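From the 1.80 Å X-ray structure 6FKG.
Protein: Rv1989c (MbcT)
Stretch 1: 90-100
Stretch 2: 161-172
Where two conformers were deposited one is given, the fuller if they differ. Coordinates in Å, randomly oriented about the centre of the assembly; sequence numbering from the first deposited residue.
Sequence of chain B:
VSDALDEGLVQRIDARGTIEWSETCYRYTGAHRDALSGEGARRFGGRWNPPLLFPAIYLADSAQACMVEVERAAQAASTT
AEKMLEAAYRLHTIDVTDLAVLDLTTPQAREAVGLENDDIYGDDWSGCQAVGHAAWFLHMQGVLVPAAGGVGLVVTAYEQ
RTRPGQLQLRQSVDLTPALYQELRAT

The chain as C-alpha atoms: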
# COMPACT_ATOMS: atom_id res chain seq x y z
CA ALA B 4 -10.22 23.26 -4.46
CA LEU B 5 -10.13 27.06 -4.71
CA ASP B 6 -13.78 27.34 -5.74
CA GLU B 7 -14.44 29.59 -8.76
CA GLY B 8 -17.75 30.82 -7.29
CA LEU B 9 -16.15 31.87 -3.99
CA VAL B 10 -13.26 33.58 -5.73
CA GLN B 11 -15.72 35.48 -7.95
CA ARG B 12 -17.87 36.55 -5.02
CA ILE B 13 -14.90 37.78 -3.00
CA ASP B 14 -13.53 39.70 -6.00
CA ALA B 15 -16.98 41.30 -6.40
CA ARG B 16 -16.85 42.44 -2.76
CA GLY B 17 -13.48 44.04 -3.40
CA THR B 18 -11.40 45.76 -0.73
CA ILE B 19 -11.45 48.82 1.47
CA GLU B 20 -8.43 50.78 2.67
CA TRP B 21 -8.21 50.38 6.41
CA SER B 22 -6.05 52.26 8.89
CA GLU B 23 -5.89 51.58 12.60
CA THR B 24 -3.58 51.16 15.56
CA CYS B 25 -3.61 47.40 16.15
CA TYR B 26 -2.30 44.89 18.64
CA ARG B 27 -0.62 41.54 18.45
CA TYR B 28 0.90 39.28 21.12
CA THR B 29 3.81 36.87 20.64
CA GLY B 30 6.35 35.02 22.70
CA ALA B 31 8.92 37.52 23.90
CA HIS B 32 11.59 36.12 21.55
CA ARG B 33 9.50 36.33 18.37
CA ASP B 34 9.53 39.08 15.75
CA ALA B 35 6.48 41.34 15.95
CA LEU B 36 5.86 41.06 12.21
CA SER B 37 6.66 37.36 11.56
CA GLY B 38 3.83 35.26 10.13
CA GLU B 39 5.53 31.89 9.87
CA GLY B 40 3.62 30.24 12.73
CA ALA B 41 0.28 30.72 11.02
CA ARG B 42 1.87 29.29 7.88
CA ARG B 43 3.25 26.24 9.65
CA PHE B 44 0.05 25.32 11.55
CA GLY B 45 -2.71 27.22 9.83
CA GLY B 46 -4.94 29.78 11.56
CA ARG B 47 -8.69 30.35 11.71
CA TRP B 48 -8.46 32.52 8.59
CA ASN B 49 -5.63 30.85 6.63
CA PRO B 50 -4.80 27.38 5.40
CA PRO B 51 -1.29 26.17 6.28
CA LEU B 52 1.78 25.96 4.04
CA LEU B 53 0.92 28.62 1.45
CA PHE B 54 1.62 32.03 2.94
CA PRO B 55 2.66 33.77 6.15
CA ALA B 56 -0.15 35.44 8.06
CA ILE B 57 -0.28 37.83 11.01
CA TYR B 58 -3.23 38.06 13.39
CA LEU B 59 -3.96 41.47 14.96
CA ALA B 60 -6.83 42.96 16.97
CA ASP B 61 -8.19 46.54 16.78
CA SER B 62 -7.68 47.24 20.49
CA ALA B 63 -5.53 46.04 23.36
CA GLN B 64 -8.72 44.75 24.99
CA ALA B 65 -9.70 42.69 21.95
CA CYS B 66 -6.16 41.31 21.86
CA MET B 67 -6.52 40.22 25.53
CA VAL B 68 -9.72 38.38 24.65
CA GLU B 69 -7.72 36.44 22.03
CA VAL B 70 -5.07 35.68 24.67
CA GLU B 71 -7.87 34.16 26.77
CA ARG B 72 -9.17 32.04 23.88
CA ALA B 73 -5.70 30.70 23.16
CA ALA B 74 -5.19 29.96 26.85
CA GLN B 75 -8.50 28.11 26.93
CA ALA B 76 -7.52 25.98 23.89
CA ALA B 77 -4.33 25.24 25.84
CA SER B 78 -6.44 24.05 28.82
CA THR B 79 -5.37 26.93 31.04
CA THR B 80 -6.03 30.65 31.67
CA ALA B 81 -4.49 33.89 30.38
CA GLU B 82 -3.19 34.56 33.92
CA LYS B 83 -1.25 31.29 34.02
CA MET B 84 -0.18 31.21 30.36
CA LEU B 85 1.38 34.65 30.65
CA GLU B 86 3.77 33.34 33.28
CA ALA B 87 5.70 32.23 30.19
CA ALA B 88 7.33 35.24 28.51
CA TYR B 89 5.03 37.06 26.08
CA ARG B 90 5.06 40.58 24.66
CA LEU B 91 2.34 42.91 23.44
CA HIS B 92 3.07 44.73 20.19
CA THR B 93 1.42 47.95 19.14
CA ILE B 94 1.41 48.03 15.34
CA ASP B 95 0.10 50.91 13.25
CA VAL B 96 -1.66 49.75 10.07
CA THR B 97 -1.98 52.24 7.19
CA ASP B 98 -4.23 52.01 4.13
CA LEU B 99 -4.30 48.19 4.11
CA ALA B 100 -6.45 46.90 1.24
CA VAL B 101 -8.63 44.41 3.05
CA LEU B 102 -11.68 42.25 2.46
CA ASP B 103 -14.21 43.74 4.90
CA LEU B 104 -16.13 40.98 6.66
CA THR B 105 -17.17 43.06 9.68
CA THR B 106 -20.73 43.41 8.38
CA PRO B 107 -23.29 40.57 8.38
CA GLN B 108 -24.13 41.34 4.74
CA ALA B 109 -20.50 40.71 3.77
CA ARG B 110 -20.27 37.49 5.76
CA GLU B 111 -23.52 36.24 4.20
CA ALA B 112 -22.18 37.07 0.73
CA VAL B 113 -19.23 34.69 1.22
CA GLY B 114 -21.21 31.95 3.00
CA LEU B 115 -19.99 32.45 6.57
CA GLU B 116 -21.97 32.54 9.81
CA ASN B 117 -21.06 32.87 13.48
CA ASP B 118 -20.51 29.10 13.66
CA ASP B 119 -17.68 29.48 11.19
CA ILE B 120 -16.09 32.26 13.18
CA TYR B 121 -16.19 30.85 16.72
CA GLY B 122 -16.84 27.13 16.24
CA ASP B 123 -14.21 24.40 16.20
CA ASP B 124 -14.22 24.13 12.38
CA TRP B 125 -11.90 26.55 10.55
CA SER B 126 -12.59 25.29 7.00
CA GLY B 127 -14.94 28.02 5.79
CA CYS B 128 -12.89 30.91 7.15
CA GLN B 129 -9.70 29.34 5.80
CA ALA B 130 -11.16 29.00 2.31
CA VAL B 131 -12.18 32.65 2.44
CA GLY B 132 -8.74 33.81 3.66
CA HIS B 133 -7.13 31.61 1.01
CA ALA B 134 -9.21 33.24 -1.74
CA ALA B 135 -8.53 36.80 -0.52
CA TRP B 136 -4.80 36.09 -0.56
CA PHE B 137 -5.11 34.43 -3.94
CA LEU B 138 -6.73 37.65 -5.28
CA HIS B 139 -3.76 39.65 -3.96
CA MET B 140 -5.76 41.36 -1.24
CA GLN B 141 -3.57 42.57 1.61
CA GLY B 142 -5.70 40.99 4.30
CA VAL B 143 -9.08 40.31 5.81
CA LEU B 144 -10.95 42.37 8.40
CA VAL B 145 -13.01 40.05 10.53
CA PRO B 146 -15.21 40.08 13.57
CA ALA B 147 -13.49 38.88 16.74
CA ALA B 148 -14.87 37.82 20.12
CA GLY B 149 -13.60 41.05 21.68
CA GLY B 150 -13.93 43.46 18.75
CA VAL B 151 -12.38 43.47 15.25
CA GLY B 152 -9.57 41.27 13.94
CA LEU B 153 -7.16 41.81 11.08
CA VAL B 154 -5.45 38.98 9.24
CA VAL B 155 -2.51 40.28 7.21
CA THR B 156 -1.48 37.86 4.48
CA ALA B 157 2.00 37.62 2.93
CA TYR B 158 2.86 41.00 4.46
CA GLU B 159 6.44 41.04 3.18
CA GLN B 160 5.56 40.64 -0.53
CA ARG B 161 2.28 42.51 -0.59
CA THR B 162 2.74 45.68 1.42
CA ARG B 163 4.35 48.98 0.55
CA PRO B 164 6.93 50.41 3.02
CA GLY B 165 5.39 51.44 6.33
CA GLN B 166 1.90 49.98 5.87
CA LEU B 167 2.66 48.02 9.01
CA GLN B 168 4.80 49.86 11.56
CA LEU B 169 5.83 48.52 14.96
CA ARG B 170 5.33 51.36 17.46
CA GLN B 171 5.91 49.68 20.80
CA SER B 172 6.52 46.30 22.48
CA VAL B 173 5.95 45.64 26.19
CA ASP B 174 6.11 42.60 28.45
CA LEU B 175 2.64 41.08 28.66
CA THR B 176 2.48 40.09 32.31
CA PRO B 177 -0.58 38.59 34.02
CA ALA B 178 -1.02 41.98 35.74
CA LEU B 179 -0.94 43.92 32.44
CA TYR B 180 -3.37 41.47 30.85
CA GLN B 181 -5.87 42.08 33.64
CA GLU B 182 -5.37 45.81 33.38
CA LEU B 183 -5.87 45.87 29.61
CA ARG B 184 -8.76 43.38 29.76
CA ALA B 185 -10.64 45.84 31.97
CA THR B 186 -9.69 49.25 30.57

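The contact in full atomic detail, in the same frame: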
# COMPACT_ATOMS: atom_id res chain seq x y z
N ARG B 90 5.03 39.13 24.83
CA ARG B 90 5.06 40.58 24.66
C ARG B 90 3.86 41.05 23.85
O ARG B 90 3.33 40.31 23.02
CB ARG B 90 6.38 41.02 24.01
CG ARG B 90 7.58 40.90 24.96
CD ARG B 90 8.83 41.54 24.38
NE ARG B 90 9.91 41.59 25.36
CZ ARG B 90 11.19 41.75 25.05
NH1 ARG B 90 12.12 41.79 26.00
NH2 ARG B 90 11.54 41.88 23.77
N LEU B 91 3.45 42.28 24.12
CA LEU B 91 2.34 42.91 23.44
C LEU B 91 2.87 43.99 22.52
O LEU B 91 3.51 44.95 22.97
CB LEU B 91 1.34 43.51 24.45
CG LEU B 91 0.18 44.29 23.83
CD1 LEU B 91 -0.71 43.39 22.97
CD2 LEU B 91 -0.62 44.94 24.93
N HIS B 92 2.59 43.83 21.23
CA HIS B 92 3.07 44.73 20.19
C HIS B 92 1.99 45.65 19.70
O HIS B 92 0.91 45.21 19.32
CB HIS B 92 3.61 43.94 19.01
CG HIS B 92 4.55 42.86 19.41
ND1 HIS B 92 5.81 43.13 19.91
CD2 HIS B 92 4.43 41.51 19.41
CE1 HIS B 92 6.42 41.99 20.19
NE2 HIS B 92 5.60 40.99 19.89
N THR B 93 2.29 46.94 19.69
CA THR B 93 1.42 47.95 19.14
C THR B 93 1.89 48.22 17.72
O THR B 93 3.03 48.63 17.53
CB THR B 93 1.47 49.23 19.96
OG1 THR B 93 1.11 48.94 21.31
CG2 THR B 93 0.51 50.27 19.39
N ILE B 94 1.03 47.96 16.75
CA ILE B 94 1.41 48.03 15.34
C ILE B 94 0.42 48.89 14.58
O ILE B 94 -0.77 48.57 14.49
CB ILE B 94 1.47 46.62 14.70
CG1 ILE B 94 2.54 45.77 15.41
CG2 ILE B 94 1.74 46.73 13.19
CD1 ILE B 94 2.44 44.27 15.14
N ASP B 95 0.91 50.02 14.07
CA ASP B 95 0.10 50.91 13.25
C ASP B 95 -0.08 50.33 11.85
O ASP B 95 0.90 49.99 11.17
CB ASP B 95 0.72 52.30 13.17
CG ASP B 95 0.48 53.13 14.42
OD1 ASP B 95 -0.42 52.78 15.21
OD2 ASP B 95 1.19 54.14 14.60
N VAL B 96 -1.33 50.24 11.41
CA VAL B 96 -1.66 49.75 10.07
C VAL B 96 -2.18 50.92 9.23
O VAL B 96 -3.09 51.63 9.66
CB VAL B 96 -2.71 48.62 10.13
CG1 VAL B 96 -3.09 48.16 8.73
CG2 VAL B 96 -2.20 47.47 10.98
N THR B 97 -1.63 51.10 8.04
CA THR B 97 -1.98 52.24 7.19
C THR B 97 -2.42 51.82 5.80
O THR B 97 -1.68 51.15 5.07
CB THR B 97 -0.80 53.22 7.06
OG1 THR B 97 -0.37 53.63 8.37
CG2 THR B 97 -1.21 54.47 6.25
N ASP B 98 -3.64 52.23 5.45
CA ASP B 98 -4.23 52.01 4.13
C ASP B 98 -4.13 50.56 3.62
O ASP B 98 -3.87 50.34 2.44
CB ASP B 98 -3.59 52.96 3.12
CG ASP B 98 -3.85 54.41 3.46
OD1 ASP B 98 -4.96 54.72 3.94
OD2 ASP B 98 -2.95 55.25 3.24
N LEU B 99 -4.35 49.59 4.50
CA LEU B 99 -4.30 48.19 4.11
C LEU B 99 -5.55 47.84 3.31
O LEU B 99 -6.67 48.11 3.74
CB LEU B 99 -4.18 47.28 5.34
CG LEU B 99 -3.56 45.89 5.14
CD1 LEU B 99 -2.09 46.03 4.80
CD2 LEU B 99 -3.76 45.00 6.36
N ALA B 100 -5.34 47.27 2.12
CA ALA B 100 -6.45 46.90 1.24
C ALA B 100 -7.01 45.57 1.69
O ALA B 100 -6.44 44.52 1.41
CB ALA B 100 -5.99 46.83 -0.23
N ARG B 161 3.49 41.84 -0.13
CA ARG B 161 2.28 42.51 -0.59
C ARG B 161 2.06 43.91 -0.05
O ARG B 161 1.10 44.57 -0.45
CB ARG B 161 1.08 41.65 -0.24
CG ARG B 161 1.25 40.26 -0.72
CD ARG B 161 -0.01 39.77 -1.33
NE ARG B 161 0.23 38.71 -2.29
CZ ARG B 161 -0.68 37.80 -2.59
NH1 ARG B 161 -1.85 37.87 -1.99
NH2 ARG B 161 -0.42 36.84 -3.47
N THR B 162 2.93 44.37 0.84
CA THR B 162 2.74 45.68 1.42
C THR B 162 3.85 46.66 1.02
O THR B 162 5.02 46.30 0.89
CB THR B 162 2.65 45.62 2.96
OG1 THR B 162 3.93 45.25 3.50
CG2 THR B 162 1.57 44.63 3.41
N ARG B 163 3.44 47.89 0.79
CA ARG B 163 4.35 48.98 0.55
C ARG B 163 4.99 49.39 1.88
O ARG B 163 4.40 49.15 2.94
CB ARG B 163 3.61 50.15 -0.11
CG ARG B 163 2.76 49.69 -1.27
CD ARG B 163 1.94 50.83 -1.87
NE ARG B 163 0.89 51.29 -0.96
CZ ARG B 163 -0.28 50.67 -0.78
NH1 ARG B 163 -0.55 49.56 -1.45
NH2 ARG B 163 -1.17 51.17 0.06
N PRO B 164 6.20 49.96 1.83
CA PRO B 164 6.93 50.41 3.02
C PRO B 164 6.05 51.18 4.01
O PRO B 164 5.38 52.14 3.64
CB PRO B 164 8.02 51.34 2.45
CG PRO B 164 7.84 51.33 0.95
CD PRO B 164 7.02 50.13 0.61
N GLY B 165 6.05 50.72 5.26
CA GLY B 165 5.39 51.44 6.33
C GLY B 165 3.89 51.26 6.46
O GLY B 165 3.26 51.99 7.22
N GLN B 166 3.32 50.31 5.72
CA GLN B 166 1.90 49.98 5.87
C GLN B 166 1.67 49.31 7.21
O GLN B 166 0.62 49.47 7.84
CB GLN B 166 1.42 49.07 4.73
CG GLN B 166 1.11 49.82 3.45
CD GLN B 166 0.20 49.03 2.53
OE1 GLN B 166 0.66 48.27 1.68
NE2 GLN B 166 -1.11 49.21 2.70
N LEU B 167 2.65 48.53 7.65
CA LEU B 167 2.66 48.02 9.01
C LEU B 167 3.89 48.59 9.71
O LEU B 167 5.01 48.45 9.22
CB LEU B 167 2.70 46.49 9.03
CG LEU B 167 1.40 45.71 9.15
CD1 LEU B 167 0.44 46.06 8.04
CD2 LEU B 167 1.72 44.23 9.12
N GLN B 168 3.69 49.26 10.84
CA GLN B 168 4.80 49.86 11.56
C GLN B 168 4.73 49.54 13.04
O GLN B 168 3.76 49.91 13.71
CB GLN B 168 4.81 51.38 11.36
CG GLN B 168 5.15 51.81 9.94
CD GLN B 168 5.00 53.31 9.73
OE1 GLN B 168 3.96 53.88 10.05
NE2 GLN B 168 6.03 53.94 9.20
N LEU B 169 5.75 48.85 13.54
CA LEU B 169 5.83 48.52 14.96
C LEU B 169 6.10 49.80 15.75
O LEU B 169 7.09 50.48 15.50
CB LEU B 169 6.94 47.50 15.22
CG LEU B 169 7.13 47.10 16.68
CD1 LEU B 169 5.87 46.39 17.20
CD2 LEU B 169 8.37 46.23 16.85
N ARG B 170 5.21 50.13 16.68
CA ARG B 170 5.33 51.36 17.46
C ARG B 170 5.91 51.09 18.83
O ARG B 170 6.65 51.90 19.36
CB ARG B 170 3.96 52.04 17.63
CG ARG B 170 3.40 52.64 16.36
CD ARG B 170 4.48 53.32 15.54
NE ARG B 170 3.94 54.41 14.73
CZ ARG B 170 4.48 54.84 13.59
NH1 ARG B 170 5.58 54.27 13.11
NH2 ARG B 170 3.91 55.84 12.93
N GLN B 171 5.58 49.94 19.41
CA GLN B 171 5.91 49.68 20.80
C GLN B 171 5.78 48.19 21.10
O GLN B 171 4.93 47.53 20.53
CB GLN B 171 4.98 50.50 21.71
CG GLN B 171 5.16 50.29 23.19
CD GLN B 171 4.04 50.94 23.98
OE1 GLN B 171 3.32 50.27 24.72
NE2 GLN B 171 3.90 52.24 23.82
N SER B 172 6.64 47.68 21.98
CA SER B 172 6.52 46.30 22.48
C SER B 172 6.70 46.34 23.99
O SER B 172 7.63 46.97 24.48
CB SER B 172 7.57 45.37 21.86
OG SER B 172 7.47 45.30 20.45
O HOH W 1 2.54 47.46 23.11
O HOH W 2 1.47 52.09 9.37

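A β-bulge interrupts the antiparallel pairing of these two strands in Rv1989c (MbcT), and it illustrates how a ladder can absorb an extra residue without losing its bonds. Thr 93 pairs with Gln 171, yet the next residue, Ile 94, pairs with Leu 169, leaving Arg 170 as the extra residue. Thr 93 N donates to Gln 171 O at 2.8 Å, and the carbonyl of Thr 93 bridges the irregularity: it accepts a good hydrogen bond from Arg 170 (N to Thr 93 O, 2.8 Å) and a weak one from Gln 171 (N to Thr 93 O, 3.4 Å). Arg 170, with phi/psi of -100/-35°, departs from extended geometry, and its CA-to-CB bond points toward the opposing strand.

Outside the bulge the pattern is conventional. Asp 95 and Gln 168 exchange a reciprocal pair, Asp 95 N to Gln 168 O and Gln 168 N to Asp 95 O, both 2.9 Å. Between the Thr 93–Gln 171 and Asp 95–Gln 168 pairs, a CA-H group faces a carbonyl, with Ile 94 CA 3.4 Å from Gln 168 O; one step further on, between Asp 95–Gln 168 and the bonds of Thr 97 with Gln 166, Val 96 CA lies 3.2 Å from Gln 166 O.

The bulge residue Arg 170 also carries the salt bridge of this contact: its NE meets Asp 95 OD2 at 2.8 Å, with a hydrogen bond that is weak because its angle is only 122°; Asp 95 CB lies over one face of the guanidinium. On the sheet face carrying Ile 94, Val 96, Leu 167 and Leu 169, apolar packing takes over. Ile 94 CG1 touches Leu 169 CD1 at 3.8 Å, and Leu 167 CD1 lies 4.2 Å from Val 96 CG1 and 4.1 Å from Leu 99 CD1, so the hydrophobic contact continues past the corner at Asp 98. The same face holds a polar pair, His 92 ND1 and Ser 172 OG, hydrogen-bonded at 2.8 Å near the plane of the imidazole.

At the other end, a type II turn from Arg 163 to Gln 166 leads into the second strand. Gly 165 adopts a positive phi of 81°, which favours glycine. Gln 166 then ties the turn to the first stretch: its backbone O accepts from Thr 97 N (2.8 Å), its NE2 donates to Thr 97 O (3.1 Å), and its OE1 accepts from Arg 163 N (2.9 Å), so one amide braces both the turn and its neighbour.

Water completes the contact. One water oxygen lies 2.8 Å from Asp 95 O, 2.8 Å from Gly 165 O and 2.6 Å from Thr 97 OG1, within hydrogen-bonding reach of all three, and so links turn and strand.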